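Local atomic coordinates of SusD homolog (Bacteroides thetaiotaomicron, PDB entry 3EHM), a protein that probably binds mucin O-glycans at the cell surface as a SusD-like lipoprotein, helping this gut symbiont to use host glycans. Residues D281-P286 and A385-G390; T391-G396 and W420-G425; I121-N126 and V175-T180; L23-R28 and P116-I121; T494-N499 and A503-L508. All blocks are in the same frame, centred on the assembly; numbering follows the deposited sequence.

Interaction 1 of 5, residues D281-P286 and A385-G390; sequences DGYKDP and ATYLSG
Tyr387 reaches from the end of helix 384-388 into the turn that follows helix 274-282, where Tyr283, Asp285 and Pro286 receive its ring. That turn is a Schellman motif: Lys284 takes a positive phi (52°) and ends the helix, and the chain then swings round so that Asp285 stands ahead of the next one, helix 287-291. The phenol oxygen does the closest work. Tyr387 OH donates a weak hydrogen bond to Asp285 OD2 at 2.8 Å, with the carboxylate and ring planes turned 55° apart, and it lies 3.2 Å from Tyr283 CD1, approaching that ring at a slant. Further down the ring, Tyr387 CE2 packs 3.7 Å from Tyr283 CB, and Tyr387 CD2 lies 4.1 Å from Pro286 CD. Tyr387 gets there because its CG is anti to the backbone N (chi1 -178°), which carries the ring off the helix and across to the turn.

Outside the two segments, Arg287 forms a salt bridge with Asp285 OD2, while Gln440 of helix 429-445 is hydrogen-bonded to Tyr387 OH and Thr416 O to Tyr283 OH. The phenol and carboxylate are therefore fixed in a buried polar cluster, in which the arginine would probably stabilise the negative charge of Asp285. Phe376 and Ile372 of helix 364-378 also pack against Tyr387. The backbones are joined as well, through one water that donates to both carbonyls, lying 2.8 Å from Tyr283 O and 2.8 Å from Tyr387 O.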
# COMPACT_ATOMS: atom_id res chain seq x y z
N ASP A 281 -0.15 -11.69 -16.94
CA ASP A 281 -0.19 -12.32 -18.26
C ASP A 281 1.00 -13.25 -18.48
O ASP A 281 0.84 -14.42 -18.81
CB ASP A 281 -0.21 -11.26 -19.36
CG ASP A 281 -0.30 -11.86 -20.75
OD1 ASP A 281 -1.42 -12.27 -21.15
OD2 ASP A 281 0.74 -11.96 -21.44
N GLY A 282 2.21 -12.71 -18.31
CA GLY A 282 3.41 -13.50 -18.52
C GLY A 282 3.54 -14.71 -17.62
O GLY A 282 4.09 -15.74 -18.03
N TYR A 283 3.05 -14.59 -16.39
CA TYR A 283 3.13 -15.68 -15.43
C TYR A 283 1.95 -16.65 -15.56
O TYR A 283 1.86 -17.62 -14.81
CB TYR A 283 3.14 -15.13 -14.00
CG TYR A 283 4.40 -14.38 -13.57
CD1 TYR A 283 4.44 -13.73 -12.34
CD2 TYR A 283 5.55 -14.36 -14.37
CE1 TYR A 283 5.59 -13.09 -11.90
CE2 TYR A 283 6.71 -13.71 -13.94
CZ TYR A 283 6.72 -13.08 -12.70
OH TYR A 283 7.85 -12.44 -12.23
N LYS A 284 1.06 -16.38 -16.51
CA LYS A 284 -0.12 -17.22 -16.69
C LYS A 284 -0.81 -17.34 -15.32
O LYS A 284 -1.16 -18.43 -14.86
CB LYS A 284 0.28 -18.60 -17.22
CG LYS A 284 0.89 -18.56 -18.62
CD LYS A 284 1.00 -19.96 -19.23
CE LYS A 284 1.34 -19.90 -20.72
NZ LYS A 284 1.28 -21.24 -21.38
N ASP A 285 -0.98 -16.18 -14.69
CA ASP A 285 -1.57 -16.06 -13.36
C ASP A 285 -3.10 -16.08 -13.37
O ASP A 285 -3.74 -15.23 -13.99
CB ASP A 285 -1.11 -14.74 -12.74
CG ASP A 285 -1.07 -14.78 -11.22
OD1 ASP A 285 -2.04 -15.25 -10.60
OD2 ASP A 285 -0.05 -14.33 -10.66
N PRO A 286 -3.71 -17.06 -12.68
CA PRO A 286 -5.17 -17.15 -12.63
C PRO A 286 -5.80 -15.97 -11.87
O PRO A 286 -7.02 -15.79 -11.87
CB PRO A 286 -5.41 -18.48 -11.92
CG PRO A 286 -4.24 -18.55 -10.98
CD PRO A 286 -3.09 -18.13 -11.86
N ALA A 385 0.16 -25.19 -8.01
CA ALA A 385 1.32 -26.04 -8.32
C ALA A 385 1.84 -25.77 -9.73
O ALA A 385 3.05 -25.71 -9.96
CB ALA A 385 0.95 -27.52 -8.16
N THR A 386 0.92 -25.62 -10.68
CA THR A 386 1.29 -25.35 -12.06
C THR A 386 1.93 -23.96 -12.13
O THR A 386 2.90 -23.74 -12.85
CB THR A 386 0.05 -25.38 -12.99
OG1 THR A 386 -0.51 -26.70 -12.99
CG2 THR A 386 0.44 -24.98 -14.42
N TYR A 387 1.37 -23.03 -11.36
CA TYR A 387 1.89 -21.67 -11.34
C TYR A 387 3.30 -21.62 -10.75
O TYR A 387 4.16 -20.92 -11.28
CB TYR A 387 0.96 -20.77 -10.52
CG TYR A 387 1.38 -19.31 -10.47
CD1 TYR A 387 2.16 -18.82 -9.42
CD2 TYR A 387 1.00 -18.43 -11.48
CE1 TYR A 387 2.55 -17.48 -9.38
CE2 TYR A 387 1.39 -17.09 -11.45
CZ TYR A 387 2.16 -16.63 -10.40
OH TYR A 387 2.52 -15.30 -10.36
N LEU A 388 3.53 -22.38 -9.68
CA LEU A 388 4.83 -22.41 -9.01
C LEU A 388 5.94 -23.05 -9.82
O LEU A 388 7.12 -22.85 -9.52
CB LEU A 388 4.71 -23.14 -7.67
CG LEU A 388 4.01 -22.38 -6.54
CD1 LEU A 388 3.80 -23.30 -5.35
CD2 LEU A 388 4.84 -21.17 -6.15
N SER A 389 5.59 -23.83 -10.83
CA SER A 389 6.62 -24.46 -11.65
C SER A 389 6.81 -23.70 -12.96
O SER A 389 7.57 -24.11 -13.83
CB SER A 389 6.26 -25.93 -11.93
OG SER A 389 5.03 -26.03 -12.62
N GLY A 390 6.12 -22.57 -13.08
CA GLY A 390 6.23 -21.76 -14.28
C GLY A 390 7.55 -21.02 -14.38
O GLY A 390 8.06 -20.51 -13.38
O HOH W 1 3.63 -19.40 -13.59

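Interaction 2 of 5, residues T391-G396 and W420-G425; sequences TGKPTG and WDDYTG
Lys393 stretches along the protein surface to Asp422, joining two parts of the long irregular chain between helices 384-388 and 429-445. From CB the side chain first bends: chi2 is 61°, after which the remaining torsions are extended and lead the amine back past its own backbone. CE passes Thr424, lying 4.0 Å from Thr424 OG1, as the two side chains slide by one another in opposite directions; that hydroxyl is hydrogen-bonded to Asn415 O. At the tip, Lys393 NZ makes a salt bridge with Asp422 OD2 at 3.2 Å, on the syn side of the carboxylate. The same amine donates to Thr391 O at 2.9 Å, tilted 29° from the carbonyl plane, so one ammonium group holds its own segment at Thr391 O and the facing strip of chain at Asp422.

Asp422 points its side chain toward Thr391 and Lys393, and it crosses Thr391 at about a right angle, with Thr391 CB 3.6 Å from Asp422 OD2. Ser417 OG is hydrogen-bonded to the same oxygen, so OD2 has a second polar partner. Putting a methionine at Lys393 would probably leave Asp422 without its charged mate and Thr391 O without this donor, and let the two loop segments shift relative to each other.

Although neither segment is helix or strand, both lean on helices. Thr395 bonds to Asp281 at the end of helix 274-282, Glu432 of helix 429-445 accepts from the backbone N of Thr424, and Trp420 packs between helix 429-445 and helix 364-378.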
# COMPACT_ATOMS: atom_id res chain seq x y z
N THR A 391 8.10 -20.94 -15.58
CA THR A 391 9.37 -20.26 -15.80
C THR A 391 9.22 -19.11 -16.80
O THR A 391 10.19 -18.66 -17.41
CB THR A 391 10.42 -21.25 -16.34
OG1 THR A 391 10.01 -21.73 -17.63
CG2 THR A 391 10.58 -22.43 -15.39
N GLY A 392 7.99 -18.62 -16.96
CA GLY A 392 7.75 -17.52 -17.87
C GLY A 392 8.10 -16.18 -17.24
O GLY A 392 8.10 -16.04 -16.01
N LYS A 393 8.40 -15.19 -18.07
CA LYS A 393 8.73 -13.85 -17.60
C LYS A 393 7.58 -12.90 -17.89
O LYS A 393 6.73 -13.19 -18.74
CB LYS A 393 10.01 -13.35 -18.28
CG LYS A 393 11.31 -13.88 -17.67
CD LYS A 393 11.40 -15.39 -17.73
CE LYS A 393 12.71 -15.91 -17.17
NZ LYS A 393 12.76 -17.40 -17.21
N PRO A 394 7.53 -11.76 -17.19
CA PRO A 394 6.44 -10.82 -17.45
C PRO A 394 6.36 -10.38 -18.91
O PRO A 394 7.37 -10.34 -19.62
CB PRO A 394 6.74 -9.66 -16.50
CG PRO A 394 8.22 -9.74 -16.31
CD PRO A 394 8.46 -11.22 -16.19
N THR A 395 5.15 -10.07 -19.35
CA THR A 395 4.94 -9.66 -20.73
C THR A 395 5.15 -8.17 -20.92
O THR A 395 4.65 -7.36 -20.13
CB THR A 395 3.52 -10.00 -21.18
OG1 THR A 395 3.26 -11.38 -20.89
CG2 THR A 395 3.37 -9.76 -22.68
N GLY A 396 5.89 -7.81 -21.96
CA GLY A 396 6.13 -6.41 -22.22
C GLY A 396 4.98 -5.82 -23.01
O GLY A 396 4.14 -6.55 -23.54
N TRP A 420 10.94 -20.63 -7.90
CA TRP A 420 12.03 -20.29 -7.00
C TRP A 420 13.43 -20.61 -7.51
O TRP A 420 14.32 -19.76 -7.44
CB TRP A 420 11.80 -20.96 -5.64
CG TRP A 420 12.85 -20.62 -4.63
CD1 TRP A 420 13.96 -21.36 -4.31
CD2 TRP A 420 12.91 -19.44 -3.83
NE1 TRP A 420 14.70 -20.71 -3.36
CE2 TRP A 420 14.08 -19.53 -3.05
CE3 TRP A 420 12.09 -18.31 -3.70
CZ2 TRP A 420 14.45 -18.53 -2.14
CZ3 TRP A 420 12.46 -17.32 -2.80
CH2 TRP A 420 13.63 -17.44 -2.03
N ASP A 421 13.62 -21.81 -8.03
CA ASP A 421 14.93 -22.26 -8.51
C ASP A 421 15.31 -21.80 -9.92
O ASP A 421 16.37 -22.20 -10.43
CB ASP A 421 15.00 -23.79 -8.45
CG ASP A 421 14.61 -24.34 -7.09
OD1 ASP A 421 15.20 -23.89 -6.08
OD2 ASP A 421 13.73 -25.22 -7.03
N ASP A 422 14.48 -20.98 -10.55
CA ASP A 422 14.74 -20.50 -11.91
C ASP A 422 15.35 -19.10 -11.89
O ASP A 422 14.64 -18.12 -11.66
CB ASP A 422 13.43 -20.51 -12.70
CG ASP A 422 13.61 -20.11 -14.15
OD1 ASP A 422 14.47 -20.70 -14.83
OD2 ASP A 422 12.89 -19.21 -14.61
N TYR A 423 16.65 -19.00 -12.16
CA TYR A 423 17.34 -17.70 -12.12
C TYR A 423 17.76 -17.09 -13.45
O TYR A 423 18.37 -17.75 -14.29
CB TYR A 423 18.56 -17.80 -11.20
CG TYR A 423 18.20 -18.26 -9.82
CD1 TYR A 423 18.41 -19.58 -9.44
CD2 TYR A 423 17.57 -17.41 -8.93
CE1 TYR A 423 17.98 -20.04 -8.19
CE2 TYR A 423 17.13 -17.85 -7.69
CZ TYR A 423 17.34 -19.17 -7.33
OH TYR A 423 16.87 -19.61 -6.11
N THR A 424 17.44 -15.81 -13.62
CA THR A 424 17.79 -15.09 -14.83
C THR A 424 19.28 -14.80 -14.83
O THR A 424 19.92 -14.75 -15.88
CB THR A 424 16.98 -13.79 -14.93
OG1 THR A 424 15.60 -14.12 -15.06
CG2 THR A 424 17.41 -12.97 -16.14
N GLY A 425 19.84 -14.60 -13.64
CA GLY A 425 21.27 -14.35 -13.53
C GLY A 425 21.79 -12.96 -13.79
O GLY A 425 23.01 -12.78 -13.93

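Interaction 3 of 5, residues I121-N126 and V175-T180; sequences ILEIAN and VELLNT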
# COMPACT_ATOMS: atom_id res chain seq x y z
N ILE A 121 -9.13 -0.10 24.96
CA ILE A 121 -9.75 0.67 23.89
C ILE A 121 -8.71 1.61 23.29
O ILE A 121 -8.57 1.69 22.07
CB ILE A 121 -10.94 1.49 24.40
CG1 ILE A 121 -12.14 0.56 24.63
CG2 ILE A 121 -11.29 2.59 23.41
CD1 ILE A 121 -13.37 1.26 25.15
N LEU A 122 -7.98 2.31 24.15
CA LEU A 122 -6.96 3.24 23.70
C LEU A 122 -5.87 2.53 22.90
O LEU A 122 -5.44 3.03 21.86
CB LEU A 122 -6.33 3.99 24.88
CG LEU A 122 -5.14 4.90 24.56
CD1 LEU A 122 -5.54 5.94 23.53
CD2 LEU A 122 -4.66 5.58 25.83
N GLU A 123 -5.42 1.37 23.37
CA GLU A 123 -4.38 0.64 22.66
C GLU A 123 -4.87 0.13 21.30
O GLU A 123 -4.10 0.08 20.35
CB GLU A 123 -3.84 -0.52 23.50
CG GLU A 123 -3.05 -0.09 24.74
CD GLU A 123 -2.05 1.03 24.45
OE1 GLU A 123 -1.37 0.99 23.40
OE2 GLU A 123 -1.92 1.94 25.30
N ILE A 124 -6.14 -0.24 21.22
CA ILE A 124 -6.69 -0.70 19.95
C ILE A 124 -6.72 0.52 19.02
O ILE A 124 -6.39 0.43 17.84
CB ILE A 124 -8.11 -1.29 20.13
CG1 ILE A 124 -8.01 -2.64 20.86
CG2 ILE A 124 -8.80 -1.46 18.76
CD1 ILE A 124 -9.34 -3.24 21.24
N ALA A 125 -7.11 1.66 19.57
CA ALA A 125 -7.16 2.90 18.80
C ALA A 125 -5.74 3.25 18.35
O ALA A 125 -5.54 3.76 17.24
CB ALA A 125 -7.74 4.02 19.65
N ASN A 126 -4.76 2.98 19.20
CA ASN A 126 -3.37 3.26 18.86
C ASN A 126 -2.90 2.40 17.68
O ASN A 126 -2.14 2.86 16.83
CB ASN A 126 -2.45 3.03 20.08
CG ASN A 126 -2.55 4.15 21.11
OD1 ASN A 126 -2.97 5.27 20.79
ND2 ASN A 126 -2.13 3.87 22.34
N VAL A 175 0.64 -4.44 22.41
CA VAL A 175 0.60 -5.90 22.50
C VAL A 175 0.71 -6.38 23.95
O VAL A 175 -0.06 -7.23 24.39
CB VAL A 175 1.74 -6.52 21.66
CG1 VAL A 175 1.82 -8.02 21.91
CG2 VAL A 175 1.49 -6.25 20.18
N GLU A 176 1.66 -5.82 24.69
CA GLU A 176 1.84 -6.20 26.08
C GLU A 176 0.55 -6.05 26.88
O GLU A 176 0.19 -6.91 27.68
CB GLU A 176 2.94 -5.35 26.73
CG GLU A 176 2.70 -5.13 28.21
CD GLU A 176 3.97 -5.05 29.02
OE1 GLU A 176 5.03 -5.48 28.51
OE2 GLU A 176 3.91 -4.58 30.18
N LEU A 177 -0.15 -4.94 26.67
CA LEU A 177 -1.38 -4.70 27.40
C LEU A 177 -2.54 -5.56 26.91
O LEU A 177 -3.23 -6.18 27.72
CB LEU A 177 -1.76 -3.22 27.31
CG LEU A 177 -3.00 -2.81 28.13
CD1 LEU A 177 -2.80 -1.40 28.67
CD2 LEU A 177 -4.24 -2.89 27.27
N LEU A 178 -2.74 -5.60 25.60
CA LEU A 178 -3.83 -6.37 25.02
C LEU A 178 -3.69 -7.87 25.25
O LEU A 178 -4.69 -8.60 25.24
CB LEU A 178 -3.94 -6.07 23.52
CG LEU A 178 -4.30 -4.60 23.23
CD1 LEU A 178 -4.30 -4.34 21.74
CD2 LEU A 178 -5.66 -4.28 23.83
N ASN A 179 -2.47 -8.34 25.47
CA ASN A 179 -2.24 -9.76 25.72
C ASN A 179 -2.79 -10.19 27.08
O ASN A 179 -2.86 -11.38 27.38
CB ASN A 179 -0.74 -10.08 25.63
CG ASN A 179 -0.34 -10.57 24.25
OD1 ASN A 179 0.84 -10.59 23.91
ND2 ASN A 179 -1.32 -10.99 23.46
N THR A 180 -3.18 -9.22 27.90
CA THR A 180 -3.73 -9.53 29.22
C THR A 180 -5.25 -9.44 29.21
O THR A 180 -5.91 -9.72 30.22
CB THR A 180 -3.19 -8.58 30.30
OG1 THR A 180 -3.65 -7.25 30.06
CG2 THR A 180 -1.66 -8.60 30.30
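Glu123 of helix 116-140 meets Leu177 and Leu178 of helix 160-178 with its methylene groups, while its carboxylate turns aside. Its side chain and that of Leu177 cross at about a right angle, bringing Glu123 CG 4.0 Å from Leu177 CD2. Closer to the backbone, Glu123 CB lies 4.1 Å from Leu178 CG. Ile124 also crosses Leu178 nearly perpendicularly, its CG1 4.1 Å from Leu178 CD2, so Leu178 packs against two consecutive residues of the facing helix.

A bend at chi2 (-45°) folds Glu123 back toward its own helix. There Asn126 ND2 donates a nearly straight bond to OE1 (3.2 Å, 167°) from above the carboxylate plane, and Ser174 OG is hydrogen-bonded to the same oxygen from helix 160-178. With Glu123 cut back to an alanine, Leu177 would probably face a gap, and Asn126 ND2 and Ser174 OG would be likely to lose their shared partner.

This is helix-against-helix packing in the largely helical SusD-like fold, whose family belongs to the tetratricopeptide-repeat clan. Leu178 also touches Val201 of helix 197-215, and Ile124 touches Phe29 of helix 23-36, so helices 197-215 and 23-36 flank the contact.

Interaction 4 of 5, residues L23-R28 and P116-I121; sequences LKYGAR and PSEQAI
Lys24 starts from a cramped rotamer, CG lying between its backbone N and carbonyl carbon (chi1 62°), and then runs fully extended to Glu118. Tyr25 leaves the same helix with CG beside the backbone N, and both tips converge on one oxygen. Lys24 NZ forms a salt bridge with Glu118 OE2 at 2.9 Å, its hydrogen bond being weak. Tyr25 OH donates another weak bond to that oxygen, also 2.9 Å, with OE2 at the ring edge and the carboxylate plane turned 67° from the ring. The two donors would probably favour the charged form of Glu118, whose other oxygen, OE1, is held by Ser113.

The segments of helices 23-36 and 116-140 run almost parallel in this SusD-like helical fold, at 8° with their axes 11.8 Å apart, and the Tyr25 ring spans the separation. Ile121 lays CG2 over one ring face in a CH-pi contact, 4.0 Å from the ring centroid, and brings its CD1 within 3.5 Å of Tyr25 CD1. The opposite face carries Lys24 CG, offset toward the rim. Ile109 and Ala110 of helix 85-110 also touch the Tyr25 side chain.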
# COMPACT_ATOMS: atom_id res chain seq x y z
N LEU A 23 -19.94 3.75 24.81
CA LEU A 23 -20.67 4.65 23.93
C LEU A 23 -19.87 5.89 23.55
O LEU A 23 -19.97 6.37 22.42
CB LEU A 23 -21.99 5.09 24.58
CG LEU A 23 -23.17 4.12 24.46
CD1 LEU A 23 -24.27 4.54 25.42
CD2 LEU A 23 -23.68 4.12 23.03
N LYS A 24 -19.08 6.41 24.48
CA LYS A 24 -18.29 7.61 24.21
C LYS A 24 -17.16 7.42 23.20
O LYS A 24 -16.65 8.40 22.66
CB LYS A 24 -17.72 8.17 25.51
CG LYS A 24 -16.78 7.24 26.25
CD LYS A 24 -16.40 7.85 27.60
CE LYS A 24 -15.57 6.89 28.43
NZ LYS A 24 -15.26 7.46 29.77
N TYR A 25 -16.77 6.17 22.95
CA TYR A 25 -15.68 5.88 22.02
C TYR A 25 -16.14 5.39 20.64
O TYR A 25 -15.43 5.54 19.65
CB TYR A 25 -14.75 4.82 22.61
CG TYR A 25 -14.08 5.21 23.90
CD1 TYR A 25 -14.39 4.56 25.10
CD2 TYR A 25 -13.12 6.22 23.93
CE1 TYR A 25 -13.75 4.92 26.29
CE2 TYR A 25 -12.49 6.58 25.11
CZ TYR A 25 -12.80 5.93 26.29
OH TYR A 25 -12.17 6.29 27.45
N GLY A 26 -17.33 4.80 20.61
CA GLY A 26 -17.88 4.24 19.38
C GLY A 26 -17.80 4.98 18.06
O GLY A 26 -17.15 4.51 17.12
N ALA A 27 -18.47 6.13 17.97
CA ALA A 27 -18.48 6.91 16.75
C ALA A 27 -17.07 7.31 16.32
O ALA A 27 -16.72 7.24 15.15
CB ALA A 27 -19.34 8.16 16.94
N ARG A 28 -16.27 7.74 17.29
CA ARG A 28 -14.90 8.14 17.02
C ARG A 28 -14.06 6.99 16.48
O ARG A 28 -13.30 7.16 15.52
CB ARG A 28 -14.26 8.68 18.31
CG ARG A 28 -14.79 10.03 18.72
CD ARG A 28 -14.57 10.29 20.19
NE ARG A 28 -14.85 11.67 20.55
CZ ARG A 28 -15.64 12.04 21.55
NH1 ARG A 28 -16.23 11.11 22.30
NH2 ARG A 28 -15.83 13.32 21.81
N PRO A 116 -9.01 -1.05 33.01
CA PRO A 116 -8.31 -1.87 32.02
C PRO A 116 -9.01 -1.94 30.67
O PRO A 116 -8.36 -1.97 29.64
CB PRO A 116 -8.20 -3.23 32.71
CG PRO A 116 -9.42 -3.27 33.58
CD PRO A 116 -9.43 -1.87 34.17
N SER A 117 -10.34 -1.95 30.68
CA SER A 117 -11.10 -2.02 29.44
C SER A 117 -10.91 -0.73 28.64
O SER A 117 -10.88 -0.76 27.41
CB SER A 117 -12.58 -2.27 29.71
OG SER A 117 -13.15 -1.21 30.46
N GLU A 118 -10.79 0.40 29.33
CA GLU A 118 -10.59 1.67 28.65
C GLU A 118 -9.16 1.74 28.12
O GLU A 118 -8.91 2.32 27.06
CB GLU A 118 -10.84 2.85 29.58
CG GLU A 118 -12.31 3.07 29.90
CD GLU A 118 -12.61 4.54 30.15
OE1 GLU A 118 -11.87 5.19 30.92
OE2 GLU A 118 -13.60 5.04 29.58
N GLN A 119 -8.22 1.17 28.87
CA GLN A 119 -6.82 1.15 28.44
C GLN A 119 -6.73 0.34 27.15
O GLN A 119 -5.98 0.68 26.24
CB GLN A 119 -5.94 0.49 29.50
CG GLN A 119 -5.78 1.27 30.79
CD GLN A 119 -5.00 0.49 31.83
OE1 GLN A 119 -4.38 -0.54 31.53
NE2 GLN A 119 -5.01 0.98 33.07
N ALA A 120 -7.50 -0.75 27.10
CA ALA A 120 -7.53 -1.63 25.94
C ALA A 120 -8.10 -0.90 24.73
O ALA A 120 -7.61 -1.06 23.61
CB ALA A 120 -8.38 -2.86 26.25
N ILE A 121 -9.13 -0.10 24.96
CA ILE A 121 -9.75 0.67 23.89
C ILE A 121 -8.71 1.61 23.29
O ILE A 121 -8.57 1.69 22.07
CB ILE A 121 -10.94 1.49 24.40
CG1 ILE A 121 -12.14 0.56 24.63
CG2 ILE A 121 -11.29 2.59 23.41
CD1 ILE A 121 -13.37 1.26 25.15

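Interaction 5 of 5, residues T494-N499 and A503-L508; sequences TAYNSN and AEIPTL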
# COMPACT_ATOMS: atom_id res chain seq x y z
N THR A 494 2.70 25.98 1.28
CA THR A 494 2.01 26.92 2.16
C THR A 494 1.82 26.41 3.58
O THR A 494 1.60 27.20 4.49
CB THR A 494 0.62 27.30 1.61
OG1 THR A 494 -0.24 26.16 1.63
CG2 THR A 494 0.74 27.83 0.18
N ALA A 495 1.92 25.09 3.77
CA ALA A 495 1.76 24.53 5.11
C ALA A 495 2.85 25.06 6.05
O ALA A 495 2.63 25.21 7.25
CB ALA A 495 1.81 23.00 5.05
N TYR A 496 4.02 25.33 5.49
CA TYR A 496 5.14 25.86 6.27
C TYR A 496 4.79 27.19 6.94
O TYR A 496 5.33 27.53 7.99
CB TYR A 496 6.36 26.08 5.37
CG TYR A 496 7.12 24.83 5.01
CD1 TYR A 496 6.56 23.86 4.19
CD2 TYR A 496 8.41 24.64 5.48
CE1 TYR A 496 7.29 22.73 3.83
CE2 TYR A 496 9.14 23.52 5.13
CZ TYR A 496 8.58 22.57 4.30
OH TYR A 496 9.33 21.48 3.93
N ASN A 497 3.89 27.94 6.31
CA ASN A 497 3.47 29.24 6.84
C ASN A 497 2.62 29.12 8.10
O ASN A 497 2.58 30.03 8.92
CB ASN A 497 2.68 30.00 5.77
CG ASN A 497 3.52 30.34 4.56
OD1 ASN A 497 3.00 30.49 3.45
ND2 ASN A 497 4.83 30.47 4.76
N SER A 498 1.95 27.98 8.26
CA SER A 498 1.07 27.76 9.41
C SER A 498 1.72 27.00 10.57
O SER A 498 1.13 26.89 11.64
CB SER A 498 -0.19 27.03 8.96
OG SER A 498 -0.88 27.76 7.96
N ASN A 499 2.92 26.48 10.36
CA ASN A 499 3.63 25.74 11.40
C ASN A 499 5.13 25.96 11.27
O ASN A 499 5.79 25.36 10.42
CB ASN A 499 3.34 24.24 11.28
CG ASN A 499 4.00 23.43 12.37
OD1 ASN A 499 4.93 23.89 13.04
ND2 ASN A 499 3.54 22.20 12.56
N ALA A 503 9.90 24.10 9.15
CA ALA A 503 11.10 24.63 8.51
C ALA A 503 12.25 23.63 8.61
O ALA A 503 13.21 23.68 7.85
CB ALA A 503 11.50 25.95 9.16
N GLU A 504 12.13 22.71 9.56
CA GLU A 504 13.15 21.69 9.81
C GLU A 504 13.03 20.46 8.90
O GLU A 504 13.96 19.65 8.83
CB GLU A 504 13.06 21.28 11.28
CG GLU A 504 13.59 19.92 11.63
CD GLU A 504 13.51 19.62 13.11
OE1 GLU A 504 12.42 19.79 13.70
OE2 GLU A 504 14.54 19.22 13.68
N ILE A 505 11.92 20.34 8.18
CA ILE A 505 11.67 19.20 7.30
C ILE A 505 12.81 18.80 6.36
O ILE A 505 13.20 17.64 6.32
CB ILE A 505 10.38 19.41 6.46
CG1 ILE A 505 9.17 19.42 7.39
CG2 ILE A 505 10.24 18.31 5.42
CD1 ILE A 505 8.98 18.14 8.16
N PRO A 506 13.35 19.76 5.58
CA PRO A 506 14.44 19.39 4.68
C PRO A 506 15.62 18.74 5.41
O PRO A 506 16.24 17.80 4.91
CB PRO A 506 14.81 20.71 4.02
CG PRO A 506 13.49 21.41 3.94
CD PRO A 506 12.90 21.14 5.32
N THR A 507 15.93 19.24 6.61
CA THR A 507 17.02 18.68 7.39
C THR A 507 16.65 17.27 7.86
O THR A 507 17.48 16.36 7.86
CB THR A 507 17.34 19.55 8.63
OG1 THR A 507 17.68 20.88 8.21
CG2 THR A 507 18.50 18.96 9.41
N LEU A 508 15.39 17.08 8.24
CA LEU A 508 14.94 15.77 8.68
C LEU A 508 14.96 14.78 7.52
O LEU A 508 15.22 13.59 7.71
CB LEU A 508 13.53 15.86 9.27
CG LEU A 508 13.42 16.70 10.54
CD1 LEU A 508 11.96 16.82 10.95
CD2 LEU A 508 14.24 16.08 11.66
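Two short helical turns joined by a three-residue link near the C-terminal end of the chain meet through Tyr496, which lies on the weakly bonded turn 495-498 and packs against residues 503-506. The Tyr496 ring bridges the two segments. With CG beside the backbone N (chi1 -77°), the ring is directed toward the second segment and places its phenol oxygen against Ile505 and Pro506 of helix 505-509.

Tyr496 OH is 3.4 Å from Ile505 CB and 3.6 Å from Ile505 CG2, so it rests on the branch point of that side chain, the two residues crossing at a slant. Pro506 stands near the plane of the ring at its edge, its CD 3.8 Å from Tyr496 OH. Nearer the root of the ring, Tyr496 CD2 lies 4.0 Å from Ala503 N, which it approaches obliquely. Ala503 presents its backbone here, its methyl pointing away.

Around the two turns, Asn499 bonds through OD1 to the backbone N of Asn501, inside the link, and through ND2 to Pro155 O. Glu504 forms a salt bridge with Lys156, and Ile505 touches Phe157; residues 155-157 therefore border the contact.

No hydrogen bond joins the two segments. Their contact is carried by van der Waals packing of one tyrosine on aliphatic groups and backbone, so it depends on shape, while the polar ties here run to the link and the neighbouring loop.

The five contacts fall into two clusters and one separate site. Interactions 4 and 3 come first along the chain, share Ile121 and helix 116-140, and have centres about 11 Å apart, so helices 23-36 and 160-178 are both packed on that helix. Interactions 1 and 2 follow on the far side of the chain's centre from interaction 4. Their centres are also about 11 Å apart, and they touch through Asp281 and Thr395, which joins the end of helix 274-282 to the loop beyond helix 384-388. Interaction 5 closes the series, centred about 33 Å from interaction 3 and 48 Å from interaction 1. Interactions 1, 3 and 4 span 49-99 residues; 2 and 5 are more local.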